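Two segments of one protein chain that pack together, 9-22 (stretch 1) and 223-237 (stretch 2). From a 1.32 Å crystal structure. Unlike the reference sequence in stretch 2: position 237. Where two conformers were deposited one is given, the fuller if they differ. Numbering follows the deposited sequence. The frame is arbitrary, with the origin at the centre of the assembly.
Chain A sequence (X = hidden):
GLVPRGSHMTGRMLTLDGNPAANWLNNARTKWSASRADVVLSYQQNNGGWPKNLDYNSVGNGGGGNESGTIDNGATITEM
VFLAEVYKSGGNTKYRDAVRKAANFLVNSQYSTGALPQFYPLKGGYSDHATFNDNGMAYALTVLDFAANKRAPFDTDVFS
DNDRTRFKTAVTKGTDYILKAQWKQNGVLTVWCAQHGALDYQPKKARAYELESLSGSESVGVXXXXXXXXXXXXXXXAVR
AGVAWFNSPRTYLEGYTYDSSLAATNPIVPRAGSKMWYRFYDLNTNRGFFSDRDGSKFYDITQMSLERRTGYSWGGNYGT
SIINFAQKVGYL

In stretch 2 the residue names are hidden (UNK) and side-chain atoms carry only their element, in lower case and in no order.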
ATOM      1  N   MET A   9       3.892 -11.684 -20.703  1.00 37.69           N
ATOM      2  CA  MET A   9       5.094 -10.925 -20.282  1.00 37.77           C
ATOM      3  C   MET A   9       5.923 -10.567 -21.480  1.00 36.90           C
ATOM      4  O   MET A   9       5.668 -10.994 -22.613  1.00 37.27           O
ATOM      5  CB  MET A   9       5.932 -11.734 -19.303  1.00 38.38           C
ATOM      6  CG  MET A   9       5.114 -12.794 -18.571  1.00 40.28           C
ATOM      7  SD  MET A   9       5.865 -13.397 -17.110  1.00 43.86           S
ATOM      8  CE  MET A   9       7.364 -13.119 -17.621  1.00 43.14           C
ATOM      9  N   THR A  10       6.899  -9.720 -21.222  1.00 35.67           N
ATOM     10  CA  THR A  10       7.931  -9.485 -22.201  1.00 34.63           C
ATOM     11  C   THR A  10       9.282  -9.443 -21.556  1.00 32.96           C
ATOM     12  O   THR A  10       9.626  -8.513 -20.806  1.00 32.17           O
ATOM     13  CB  THR A  10       7.717  -8.223 -22.971  1.00 34.89           C
ATOM     14  OG1 THR A  10       6.466  -8.279 -23.674  1.00 35.88           O
ATOM     15  CG2 THR A  10       8.772  -8.168 -24.056  1.00 34.88           C
ATOM     16  N   GLY A  11      10.065 -10.449 -21.915  1.00 31.25           N
ATOM     17  CA  GLY A  11      11.239 -10.782 -21.159  1.00 29.89           C
ATOM     18  C   GLY A  11      10.630 -11.266 -19.860  1.00 28.51           C
ATOM     19  O   GLY A  11       9.794 -12.183 -19.847  1.00 29.29           O
ATOM     20  N   ARG A  12      10.994 -10.604 -18.774  1.00 26.15           N
ATOM     21  CA  ARG A  12      10.398 -10.893 -17.483  1.00 24.17           C
ATOM     22  C   ARG A  12       9.586  -9.678 -16.965  1.00 22.79           C
ATOM     23  O   ARG A  12       9.369  -9.568 -15.773  1.00 22.94           O
ATOM     24  CB  ARG A  12      11.489 -11.303 -16.480  1.00 24.20           C
ATOM     25  CG  ARG A  12      12.359 -12.498 -16.887  1.00 23.97           C
ATOM     26  CD  ARG A  12      11.636 -13.815 -17.096  1.00 24.51           C
ATOM     27  NE  ARG A  12      10.932 -14.353 -15.927  1.00 24.04           N
ATOM     28  CZ  ARG A  12       9.784 -15.046 -15.959  0.50 23.95           C
ATOM     29  NH1 ARG A  12       9.191 -15.370 -17.107  0.50 23.88           N
ATOM     30  NH2 ARG A  12       9.224 -15.437 -14.824  0.50 24.20           N
ATOM     31  N   MET A  13       9.136  -8.780 -17.846  1.00 20.51           N
ATOM     32  CA  MET A  13       8.400  -7.571 -17.425  1.00 20.00           C
ATOM     33  C   MET A  13       6.937  -7.619 -17.841  1.00 19.19           C
ATOM     34  O   MET A  13       6.615  -7.768 -19.010  1.00 20.08           O
ATOM     35  CB  MET A  13       9.019  -6.294 -17.991  1.00 20.39           C
ATOM     36  CG  MET A  13      10.422  -6.018 -17.494  1.00 20.39           C
ATOM     37  SD  MET A  13      10.529  -5.801 -15.745  1.00 22.59           S
ATOM     38  CE  MET A  13       9.928  -4.185 -15.550  1.00 23.88           C
ATOM     39  N   LEU A  14       6.050  -7.454 -16.872  1.00 17.39           N
ATOM     40  CA  LEU A  14       4.619  -7.434 -17.133  1.00 17.16           C
ATOM     41  C   LEU A  14       4.184  -6.045 -17.527  1.00 17.10           C
ATOM     42  O   LEU A  14       4.801  -5.049 -17.138  1.00 17.97           O
ATOM     43  CB  LEU A  14       3.859  -7.841 -15.869  1.00 16.97           C
ATOM     44  CG  LEU A  14       4.184  -9.235 -15.358  1.00 16.32           C
ATOM     45  CD1 LEU A  14       3.537  -9.453 -14.001  1.00 16.73           C
ATOM     46  CD2 LEU A  14       3.729 -10.280 -16.368  1.00 16.79           C
ATOM     47  N   THR A  15       3.091  -5.971 -18.275  1.00 17.47           N
ATOM     48  CA  THR A  15       2.498  -4.686 -18.595  1.00 18.17           C
ATOM     49  C   THR A  15       2.098  -3.934 -17.332  1.00 17.67           C
ATOM     50  O   THR A  15       1.705  -4.531 -16.333  1.00 16.67           O
ATOM     51  CB  THR A  15       1.284  -4.859 -19.524  1.00 18.75           C
ATOM     52  OG1 THR A  15       0.814  -3.573 -19.939  1.00 20.64           O
ATOM     53  CG2 THR A  15       0.094  -5.497 -18.799  1.00 19.41           C
ATOM     54  N   LEU A  16       2.212  -2.620 -17.391  1.00 17.73           N
ATOM     55  CA  LEU A  16       1.718  -1.762 -16.334  1.00 18.29           C
ATOM     56  C   LEU A  16       0.276  -1.344 -16.603  1.00 19.15           C
ATOM     57  O   LEU A  16      -0.364  -0.735 -15.749  1.00 18.81           O
ATOM     58  CB  LEU A  16       2.609  -0.533 -16.190  1.00 18.19           C
ATOM     59  CG  LEU A  16       4.032  -0.809 -15.696  1.00 18.89           C
ATOM     60  CD1 LEU A  16       4.875   0.463 -15.826  1.00 19.75           C
ATOM     61  CD2 LEU A  16       4.061  -1.343 -14.259  1.00 19.31           C
ATOM     62  N   ASP A  17      -0.229  -1.670 -17.790  1.00 20.31           N
ATOM     63  CA  ASP A  17      -1.613  -1.375 -18.139  1.00 21.14           C
ATOM     64  C   ASP A  17      -2.569  -2.239 -17.323  1.00 20.14           C
ATOM     65  O   ASP A  17      -2.609  -3.453 -17.486  1.00 20.88           O
ATOM     66  CB  ASP A  17      -1.858  -1.619 -19.630  1.00 22.18           C
ATOM     67  CG  ASP A  17      -3.249  -1.174 -20.074  1.00 25.92           C
ATOM     68  OD1 ASP A  17      -3.671  -0.084 -19.654  1.00 30.24           O
ATOM     69  OD2 ASP A  17      -3.990  -1.842 -20.837  1.00 31.27           O
ATOM     70  N   GLY A  18      -3.347  -1.590 -16.465  1.00 18.80           N
ATOM     71  CA  GLY A  18      -4.245  -2.261 -15.539  1.00 18.20           C
ATOM     72  C   GLY A  18      -3.655  -2.562 -14.164  1.00 16.47           C
ATOM     73  O   GLY A  18      -4.318  -3.112 -13.308  1.00 16.20           O
ATOM     74  N   ASN A  19      -2.394  -2.220 -13.958  1.00 14.96           N
ATOM     75  CA  ASN A  19      -1.762  -2.508 -12.682  1.00 13.72           C
ATOM     76  C   ASN A  19      -2.261  -1.510 -11.647  1.00 13.29           C
ATOM     77  O   ASN A  19      -2.119  -0.308 -11.838  1.00 13.22           O
ATOM     78  CB  ASN A  19      -0.251  -2.439 -12.814  1.00 12.99           C
ATOM     79  CG  ASN A  19       0.455  -2.723 -11.506  1.00 12.49           C
ATOM     80  OD1 ASN A  19       0.252  -2.026 -10.519  1.00 13.44           O
ATOM     81  ND2 ASN A  19       1.304  -3.741 -11.501  1.00 11.21           N
ATOM     82  N   PRO A  20      -2.887  -1.981 -10.577  1.00 13.61           N
ATOM     83  CA  PRO A  20      -3.485  -1.067  -9.598  1.00 14.05           C
ATOM     84  C   PRO A  20      -2.531  -0.028  -9.017  1.00 13.45           C
ATOM     85  O   PRO A  20      -2.917   1.110  -8.749  1.00 13.77           O
ATOM     86  CB  PRO A  20      -3.994  -2.012  -8.507  1.00 15.04           C
ATOM     87  CG  PRO A  20      -4.243  -3.260  -9.202  1.00 15.02           C
ATOM     88  CD  PRO A  20      -3.203  -3.384 -10.254  1.00 14.27           C
ATOM     89  N   ALA A  21      -1.293  -0.434  -8.764  1.00 12.26           N
ATOM     90  CA  ALA A  21      -0.302   0.479  -8.206  1.00 12.19           C
ATOM     91  C   ALA A  21       0.096   1.556  -9.216  1.00 12.14           C
ATOM     92  O   ALA A  21       0.234   2.720  -8.876  1.00 11.67           O
ATOM     93  CB  ALA A  21       0.905  -0.303  -7.748  1.00 12.88           C
ATOM     94  N   ALA A  22       0.276   1.159 -10.462  1.00 12.48           N
ATOM     95  CA  ALA A  22       0.570   2.099 -11.522  1.00 12.83           C
ATOM     96  C   ALA A  22      -0.612   3.049 -11.732  1.00 12.98           C
ATOM     97  O   ALA A  22      -0.426   4.247 -11.972  1.00 13.50           O
ATOM     98  CB  ALA A  22       0.852   1.360 -12.808  1.00 13.09           C
ATOM     99  N   UNK A 223       0.826  -7.291  -4.200  1.00  8.43           N
ATOM    100  CA  UNK A 223       0.911  -8.039  -5.448  1.00  8.58           C
ATOM    101  C   UNK A 223       1.085  -7.128  -6.654  1.00  8.44           C
ATOM    102  O   UNK A 223       1.875  -7.393  -7.542  1.00  9.51           O
ATOM    103  c   UNK A 223      -0.304  -8.938  -5.618  1.00  8.78           C
ATOM    104  c   UNK A 223      -0.345 -10.072  -4.613  1.00  9.11           C
ATOM    105  c   UNK A 223       0.730 -11.115  -4.854  1.00  9.46           C
ATOM    106  c   UNK A 223      -1.715 -10.752  -4.607  1.00  9.08           C
ATOM    107  N   UNK A 224       0.348  -6.038  -6.673  1.00  8.44           N
ATOM    108  CA  UNK A 224       0.444  -5.096  -7.770  1.00  9.24           C
ATOM    109  C   UNK A 224       1.870  -4.545  -7.839  1.00  9.41           C
ATOM    110  O   UNK A 224       2.459  -4.460  -8.915  1.00  9.96           O
ATOM    111  c   UNK A 224      -0.556  -3.989  -7.585  1.00  9.40           C
ATOM    112  N   UNK A 225       2.442  -4.169  -6.704  1.00  9.32           N
ATOM    113  CA  UNK A 225       3.831  -3.731  -6.699  1.00  9.42           C
ATOM    114  C   UNK A 225       4.768  -4.818  -7.222  1.00  9.99           C
ATOM    115  O   UNK A 225       5.633  -4.551  -8.046  1.00 10.28           O
ATOM    116  c   UNK A 225       6.436  -2.197  -5.952  1.00 10.30           C
ATOM    117  c   UNK A 225       8.531  -3.142  -5.354  1.00 11.99           C
ATOM    118  c   UNK A 225       4.309  -3.304  -5.317  1.00  9.74           C
ATOM    119  c   UNK A 225       7.886  -4.165  -4.700  1.00 10.84           C
ATOM    120  c   UNK A 225       7.822  -2.172  -5.992  1.00 11.47           C
ATOM    121  c   UNK A 225       6.522  -4.183  -4.649  1.00 11.42           C
ATOM    122  c   UNK A 225       5.783  -3.198  -5.264  1.00 10.51           C
ATOM    123  N   UNK A 226       4.621  -6.034  -6.733  1.00  9.69           N
ATOM    124  CA  UNK A 226       5.484  -7.116  -7.203  1.00 10.16           C
ATOM    125  C   UNK A 226       5.385  -7.310  -8.688  1.00 10.60           C
ATOM    126  O   UNK A 226       6.381  -7.632  -9.328  1.00 10.79           O
ATOM    127  c   UNK A 226       5.161  -9.826  -4.476  1.00 12.25           C
ATOM    128  c   UNK A 226       5.649  -8.487  -5.038  1.00 10.71           C
ATOM    129  c   UNK A 226       7.148  -8.337  -4.855  1.00 10.68           C
ATOM    130  c   UNK A 226       5.198  -8.421  -6.486  1.00  9.75           C
ATOM    131  N   UNK A 227       4.204  -7.093  -9.242  1.00 10.48           N
ATOM    132  CA  UNK A 227       3.968  -7.245 -10.652  1.00 10.97           C
ATOM    133  C   UNK A 227       4.609  -6.132 -11.491  1.00 11.81           C
ATOM    134  O   UNK A 227       4.647  -6.264 -12.710  1.00 12.84           O
ATOM    135  c   UNK A 227       1.943  -8.689 -10.447  1.00 11.35           C
ATOM    136  s   UNK A 227       0.173  -8.835 -10.465  1.00 14.31           S
ATOM    137  c   UNK A 227      -0.138  -9.479 -12.094  1.00 16.01           C
ATOM    138  c   UNK A 227       2.472  -7.366 -10.918  1.00 10.89           C
ATOM    139  N   UNK A 228       5.108  -5.071 -10.862  1.00 11.44           N
ATOM    140  CA  UNK A 228       5.870  -4.053 -11.582  1.00 12.30           C
ATOM    141  C   UNK A 228       7.345  -4.461 -11.703  1.00 12.57           C
ATOM    142  O   UNK A 228       8.090  -3.835 -12.450  1.00 13.98           O
ATOM    143  c   UNK A 228       5.830  -2.659 -10.907  1.00 12.55           C
ATOM    144  o   UNK A 228       6.585  -2.692  -9.679  1.00 13.11           O
ATOM    145  c   UNK A 228       4.393  -2.179 -10.564  1.00 13.39           C
ATOM    146  N   UNK A 229       7.772  -5.449 -10.930  1.00 13.19           N
ATOM    147  CA  UNK A 229       9.180  -5.823 -10.850  1.00 13.59           C
ATOM    148  C   UNK A 229       9.563  -6.833 -11.907  1.00 14.87           C
ATOM    149  O   UNK A 229       8.707  -7.533 -12.451  1.00 14.56           O
ATOM    150  c   UNK A 229      10.166  -4.134  -8.654  1.00 13.49           C
ATOM    151  n   UNK A 229       9.560  -3.026  -9.057  1.00 15.05           N
ATOM    152  o   UNK A 229      11.384  -4.224  -8.548  1.00 14.82           O
ATOM    153  c   UNK A 229       9.290  -5.354  -8.384  1.00 13.95           C
ATOM    154  c   UNK A 229       9.486  -6.380  -9.460  1.00 13.68           C
ATOM    155  N   UNK A 230      10.860  -6.892 -12.229  1.00 15.86           N
ATOM    156  CA  UNK A 230      11.339  -7.994 -13.054  1.00 16.44           C
ATOM    157  C   UNK A 230      10.884  -9.299 -12.439  1.00 15.79           C
ATOM    158  O   UNK A 230      11.112  -9.532 -11.253  1.00 16.59           O
ATOM    159  c   UNK A 230      11.962  -5.995 -11.841  1.00 16.71           C
ATOM    160  c   UNK A 230      13.112  -6.423 -12.706  1.00 17.30           C
ATOM    161  c   UNK A 230      12.863  -7.848 -12.983  1.00 16.20           C
ATOM    162  N   UNK A 231      10.213 -10.104 -13.244  1.00 15.81           N
ATOM    163  CA  UNK A 231       9.605 -11.339 -12.769  1.00 15.49           C
ATOM    164  C   UNK A 231      10.629 -12.469 -12.710  1.00 15.45           C
ATOM    165  O   UNK A 231      10.639 -13.360 -13.529  1.00 17.04           O
ATOM    166  n   UNK A 231       6.844  -9.465 -11.547  1.00 14.93           N
ATOM    167  c   UNK A 231       8.408 -11.720 -13.625  1.00 15.38           C
ATOM    168  c   UNK A 231       6.656 -10.604 -12.198  1.00 15.42           C
ATOM    169  o   UNK A 231       6.016 -11.549 -11.732  1.00 16.95           O
ATOM    170  c   UNK A 231       7.281 -10.708 -13.575  1.00 14.73           C
ATOM    171  N   UNK A 232      11.447 -12.437 -11.685  1.00 15.29           N
ATOM    172  CA  UNK A 232      12.371 -13.520 -11.426  1.00 15.24           C
ATOM    173  C   UNK A 232      11.554 -14.769 -11.109  1.00 14.94           C
ATOM    174  O   UNK A 232      10.349 -14.694 -10.825  1.00 14.36           O
ATOM    175  c   UNK A 232      13.928 -11.828 -10.308  1.00 16.97           C
ATOM    176  o   UNK A 232      12.505 -13.161  -9.024  1.00 16.64           O
ATOM    177  c   UNK A 232      13.281 -13.208 -10.225  1.00 15.88           C
ATOM    178  N   UNK A 233      12.198 -15.923 -11.114  1.00 14.99           N
ATOM    179  CA  UNK A 233      11.509 -17.156 -10.735  1.00 15.02           C
ATOM    180  C   UNK A 233      10.767 -16.999  -9.411  1.00 14.49           C
ATOM    181  O   UNK A 233       9.609 -17.381  -9.269  1.00 14.38           O
ATOM    182  c   UNK A 233      12.491 -18.303 -10.637  1.00 15.52           C
ATOM    183  N   UNK A 234      11.463 -16.453  -8.433  1.00 14.07           N
ATOM    184  CA  UNK A 234      10.893 -16.314  -7.097  1.00 14.51           C
ATOM    185  C   UNK A 234       9.750 -15.324  -7.071  1.00 13.46           C
ATOM    186  O   UNK A 234       8.747 -15.549  -6.390  1.00 13.60           O
ATOM    187  c   UNK A 234      12.315 -15.619  -3.526  1.00 21.30           C
ATOM    188  o   UNK A 234      13.466 -15.225  -3.814  1.00 23.57           O
ATOM    189  o   UNK A 234      11.880 -15.670  -2.360  1.00 22.86           O
ATOM    190  c   UNK A 234      11.934 -15.903  -6.058  1.00 15.66           C
ATOM    191  c   UNK A 234      11.376 -16.046  -4.645  1.00 17.80           C
ATOM    192  N   UNK A 235       9.885 -14.222  -7.785  1.00 12.09           N
ATOM    193  CA  UNK A 235       8.834 -13.208  -7.786  1.00 11.74           C
ATOM    194  C   UNK A 235       7.607 -13.715  -8.491  1.00 11.21           C
ATOM    195  O   UNK A 235       6.503 -13.534  -7.988  1.00 10.68           O
ATOM    196  c   UNK A 235       8.163 -10.939  -8.651  1.00 12.83           C
ATOM    197  c   UNK A 235       9.342 -11.873  -8.340  1.00 12.69           C
ATOM    198  c   UNK A 235      10.337 -11.299  -7.306  1.00 13.15           C
ATOM    199  c   UNK A 235      11.115 -10.137  -7.783  1.00 15.55           C
ATOM    200  N   UNK A 236       7.776 -14.401  -9.617  1.00 11.17           N
ATOM    201  CA  UNK A 236       6.645 -14.983 -10.299  1.00 11.63           C
ATOM    202  C   UNK A 236       5.927 -15.972  -9.383  1.00 11.77           C
ATOM    203  O   UNK A 236       4.706 -15.972  -9.295  1.00 11.59           O
ATOM    204  o   UNK A 236       7.345 -16.812 -14.085  1.00 20.51           O
ATOM    205  o   UNK A 236       5.266 -17.393 -14.314  1.00 21.30           O
ATOM    206  c   UNK A 236       6.192 -16.893 -13.654  1.00 17.46           C
ATOM    207  c   UNK A 236       5.912 -16.389 -12.257  1.00 15.11           C
ATOM    208  c   UNK A 236       7.074 -15.650 -11.616  1.00 12.34           C
ATOM    209  N   UNK A 237       6.684 -16.811  -8.702  1.00 11.80           N
ATOM    210  CA  UNK A 237       6.106 -17.750  -7.767  1.00 12.79           C
ATOM    211  C   UNK A 237       5.324 -17.026  -6.659  1.00 12.01           C
ATOM    212  O   UNK A 237       4.219 -17.424  -6.308  1.00 12.00           O
ATOM    213  n   UNK A 237       8.389 -19.810  -4.438  1.00 28.00           N
ATOM    214  c   UNK A 237       7.642 -20.375  -5.375  1.00 25.29           C
ATOM    215  c   UNK A 237       7.200 -18.588  -7.116  1.00 14.61           C
ATOM    216  o   UNK A 237       7.750 -21.553  -5.693  1.00 30.61           O
ATOM    217  c   UNK A 237       6.616 -19.511  -6.043  1.00 19.64           C
TER
HETATM  218  O   HOH W   1       6.842  -6.645 -14.314  1.00 15.14           O
HETATM  219  O   HOH W   2       6.405  -4.062 -15.334  1.00 25.99           O
HETATM  220  O   HOH W   3       2.440  -4.961 -13.814  1.00 15.34           O

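Position 223 carries four carbons forked at the second, none near stretch 1: Leu-223. Position 224 has a single carbon, its CB, 3.8 Å from Pro-20 CD and 4.0 Å from Ala-21 CB; it is Ala-224. The CA atoms of Ala-224 and Ala-21 are 5.6 Å apart, and Ala-224 O accepts a hydrogen bond from Asn-19 ND2 (2.9 Å). At 225, one carbon leads to a six-carbon ring; the CA-to-CB bond points away from stretch 1, and the side chain comes no nearer than 5.1 Å, which fits Phe-225. Position 226, again four carbons forked at the second, also has its CA-to-CB bond pointing away and is Leu-226.

The unbranched chain at 227 runs two carbons, a sulfur and a carbon, as only methionine does, and its CB packs 3.9 Å from Leu-14 CD1: Met-227. At 228 one carbon bears an oxygen and a carbon, and the terminal carbon of 228 lies 3.8 Å from Leu-16 CD2, the pattern of threonine. The hydroxyl OG1 of Thr-228 donates to Phe-225 O (2.7 Å).

Position 229 has three carbons, the third bearing oxygen and nitrogen, and its CA-to-CB bond points away from stretch 1: Gln-229, an amide whose NE2 donates to Thr-228 OG1 (3.1 Å). Three carbons close onto the backbone nitrogen at 230, and a carbon of this ring lies 4.0 Å from Met-13 SD: Pro-230.

Position 231 repeats the three carbons ending in oxygen and nitrogen, but its CB points toward stretch 1, and its third carbon lies 3.8 Å from Leu-14 CD1. This is Gln-231. Its NE2 donates to Leu-226 O (2.9 Å) and Gln-229 O (2.8 Å), bracing the loop from within.

At 232 one carbon carries an oxygen and a carbon, and its CA-to-CB bond points away: Thr-232, whose OG1 caps the following helix by accepting from the backbone N of 235 (3.1 Å). The lone carbon of 233 marks Ala-233. At 234, three carbons ending in two oxygens lie out of reach: Glu-234. At 235, four carbons fork at the first, one arm two carbons long: Ile-235.

Position 236 also has three carbons ending in two oxygens, but one oxygen lies 2.4 Å from Arg-12 NH2, a very short salt bridge befitting a carboxylate: Glu-236. Position 237, three carbons ending in oxygen and nitrogen, is Gln-237, beyond reach.

The contact is fastened near both ends. Arg-12 O accepts from Gln-231 N (2.7 Å), and its guanidinium engages Glu-236; Asn-19 secures the other end at Ala-224. Between them, Leu-14 packs against Met-227 and Gln-231, while a water bridges Leu-14 N (2.8 Å) to Met-227 O (2.7 Å), serving polar backbone groups that do not meet directly.

Stretch 2 (223-237) LAFLMTQPQTAEIEQ
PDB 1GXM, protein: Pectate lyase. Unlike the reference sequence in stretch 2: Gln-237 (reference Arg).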